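Local coordinates for protein thiol-activated cytolysin (Desulfobulbus propionicus, PDB 6NAL) that probably forms pores in cholesterol-containing target membranes, as a member, from a Gram-negative bacterium, of the cholesterol-dependent cytolysin family of beta-barrel toxins, at residues A[59-64]-A[334-339]. Numbering follows the deposited sequence.
Sequences FDIAVP and LNYYTV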
loop_
_atom_site.group_PDB
_atom_site.type_symbol
_atom_site.label_atom_id
_atom_site.label_comp_id
_atom_site.label_asym_id
_atom_site.label_seq_id
_atom_site.Cartn_x
_atom_site.Cartn_y
_atom_site.Cartn_z
ATOM N N PHE A 59 -14.881 25.164 6.765
ATOM C CA PHE A 59 -15.078 25.809 5.470
ATOM C C PHE A 59 -14.859 27.309 5.631
ATOM O O PHE A 59 -15.601 27.987 6.369
ATOM C CB PHE A 59 -16.470 25.516 4.915
ATOM C CG PHE A 59 -16.700 26.007 3.505
ATOM C CD1 PHE A 59 -15.718 25.903 2.528
ATOM C CD2 PHE A 59 -17.926 26.570 3.154
ATOM C CE1 PHE A 59 -15.946 26.364 1.212
ATOM C CE2 PHE A 59 -18.173 27.024 1.853
ATOM C CZ PHE A 59 -17.185 26.914 0.877
ATOM N N ASP A 60 -13.846 27.808 4.929
ATOM C CA ASP A 60 -13.553 29.240 4.830
ATOM C C ASP A 60 -14.413 29.900 3.756
ATOM O O ASP A 60 -14.486 29.417 2.614
ATOM C CB ASP A 60 -12.083 29.461 4.461
ATOM C CG ASP A 60 -11.265 30.005 5.595
ATOM O OD1 ASP A 60 -11.860 30.316 6.652
ATOM O OD2 ASP A 60 -10.018 30.118 5.418
ATOM N N ILE A 61 -15.056 31.010 4.102
ATOM C CA ILE A 61 -15.998 31.658 3.191
ATOM C C ILE A 61 -15.264 32.777 2.466
ATOM O O ILE A 61 -14.873 33.766 3.087
ATOM C CB ILE A 61 -17.222 32.205 3.925
ATOM C CG1 ILE A 61 -17.794 31.209 4.933
ATOM C CG2 ILE A 61 -18.238 32.642 2.918
ATOM C CD1 ILE A 61 -18.371 30.015 4.342
ATOM N N ALA A 62 -15.054 32.615 1.162
ATOM C CA ALA A 62 -14.491 33.668 0.334
ATOM C C ALA A 62 -15.491 34.797 0.116
ATOM O O ALA A 62 -16.703 34.592 0.048
ATOM C CB ALA A 62 -14.069 33.132 -1.028
ATOM N N VAL A 63 -14.961 36.006 0.009
ATOM C CA VAL A 63 -15.748 37.127 -0.486
ATOM C C VAL A 63 -15.952 36.968 -1.983
ATOM O O VAL A 63 -14.995 37.091 -2.744
ATOM C CB VAL A 63 -15.048 38.467 -0.225
ATOM C CG1 VAL A 63 -15.775 39.587 -0.968
ATOM C CG2 VAL A 63 -14.987 38.829 1.237
ATOM N N PRO A 64 -17.156 36.759 -2.470
ATOM C CA PRO A 64 -17.316 36.639 -3.921
ATOM C C PRO A 64 -17.067 37.962 -4.632
ATOM O O PRO A 64 -17.405 39.040 -4.136
ATOM C CB PRO A 64 -18.766 36.166 -4.098
ATOM C CG PRO A 64 -19.223 35.734 -2.734
ATOM C CD PRO A 64 -18.407 36.548 -1.734
ATOM N N LEU A 334 -10.648 38.783 0.810
ATOM C CA LEU A 334 -10.310 37.373 0.673
ATOM C C LEU A 334 -11.341 36.529 1.385
ATOM O O LEU A 334 -12.055 35.768 0.741
ATOM C CB LEU A 334 -8.926 37.067 1.238
ATOM C CG LEU A 334 -7.797 37.737 0.490
ATOM C CD1 LEU A 334 -6.432 37.380 1.020
ATOM C CD2 LEU A 334 -7.894 37.411 -1.010
ATOM N N ASN A 335 -11.462 36.683 2.691
ATOM C CA ASN A 335 -12.415 35.884 3.439
ATOM C C ASN A 335 -13.180 36.785 4.394
ATOM O O ASN A 335 -12.695 37.846 4.789
ATOM C CB ASN A 335 -11.700 34.757 4.178
ATOM C CG ASN A 335 -10.998 33.777 3.225
ATOM O OD1 ASN A 335 -9.807 33.935 2.907
ATOM N ND2 ASN A 335 -11.723 32.772 2.776
ATOM N N TYR A 336 -14.391 36.369 4.733
ATOM C CA TYR A 336 -15.206 37.087 5.695
ATOM C C TYR A 336 -15.795 36.047 6.636
ATOM O O TYR A 336 -15.909 34.861 6.312
ATOM C CB TYR A 336 -16.271 38.034 5.012
ATOM C CG TYR A 336 -17.454 37.383 4.361
ATOM C CD1 TYR A 336 -17.327 36.743 3.152
ATOM C CD2 TYR A 336 -18.707 37.410 4.959
ATOM C CE1 TYR A 336 -18.398 36.073 2.565
ATOM C CE2 TYR A 336 -19.802 36.785 4.356
ATOM C CZ TYR A 336 -19.634 36.125 3.162
ATOM O OH TYR A 336 -20.700 35.502 2.572
ATOM N N TYR A 337 -16.109 36.520 7.835
ATOM C CA TYR A 337 -16.597 35.725 8.946
ATOM C C TYR A 337 -17.877 36.364 9.441
ATOM O O TYR A 337 -17.939 37.592 9.626
ATOM C CB TYR A 337 -15.557 35.646 10.068
ATOM C CG TYR A 337 -14.262 35.064 9.524
ATOM C CD1 TYR A 337 -13.300 35.892 8.933
ATOM C CD2 TYR A 337 -14.028 33.682 9.530
ATOM C CE1 TYR A 337 -12.143 35.378 8.408
ATOM C CE2 TYR A 337 -12.860 33.156 9.000
ATOM C CZ TYR A 337 -11.919 34.015 8.440
ATOM O OH TYR A 337 -10.754 33.513 7.896
ATOM N N THR A 338 -18.907 35.523 9.576
ATOM C CA THR A 338 -20.236 35.923 10.000
ATOM C C THR A 338 -20.492 35.373 11.388
ATOM O O THR A 338 -20.043 34.279 11.737
ATOM C CB THR A 338 -21.371 35.393 9.090
ATOM O OG1 THR A 338 -21.188 33.998 8.780
ATOM C CG2 THR A 338 -21.404 36.170 7.836
ATOM N N VAL A 339 -21.284 36.107 12.131
ATOM C CA VAL A 339 -21.830 35.713 13.413
ATOM C C VAL A 339 -23.359 35.884 13.328
ATOM O O VAL A 339 -23.865 36.669 12.517
ATOM C CB VAL A 339 -21.097 36.575 14.465
ATOM C CG1 VAL A 339 -21.764 37.952 14.637
ATOM C CG2 VAL A 339 -20.883 35.814 15.751
HETATM O O HOH W 1 -14.605 32.373 6.489
#
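The backbone carbonyl O of Ile-61 is gripped by two N-H donors and one CA-H. The main bond comes from Tyr-336 N, 3.1 Å from Ile-61 O and nearly along the C=O axis (170°). Asn-335 ND2 adds a weak bond to the same oxygen, and Asn-335 CA-H makes a third approach. Two residues on, Val-63 N donates to Leu-334 O at 3.0 Å, from above that carbonyl's plane and off its lone pairs. These two backbone bonds flank Ala-62 and Asn-335, a non-hydrogen-bonded pair forming an isolated bridge of antiparallel type, although the two chain segments run 119° apart and no regular strand forms along 59-64. One water links the loop to the strand, accepting from Ile-61 N at 2.8 Å and donating to Tyr-336 O and, weakly, to Asp-60 OD1.

With CG in the crowded position between backbone N and carbonyl carbon (chi1 73°), the Tyr-336 ring reaches back beside the loop. Its CE1 edge meets Ala-62 O in the ring plane at 3.4 Å. Ile-61 CG2, anti to the backbone N, touches CE1 obliquely at 3.5 Å, while Val-63 CG2 packs obliquely on CD1 at 3.7 Å. Leu-83 and Pro-88 add further contacts to this tyrosine.

The Asp-60 and Asn-335 side chains cross at about a right angle, Asp-60 CB meeting Asn-335 ND2, their flat groups inclined to each other. Asn-335 ND2 also donates to Gly-164 O, and Lys-194, donating to OD1, would polarise the amide, probably making ND2 a better donor. The Tyr-337 hydroxyl hydrogen-bonds to Gln-239 OE1 on strand 232-250, which pairs with 332-340 in the core sheet, so the contact joins that sheet to the loop leaving long strand 44-59.

Two near-straight N-H...O bonds thus hold the loop, Asn-335 supplements one of them, and the water satisfies Ile-61 N and Tyr-336 O.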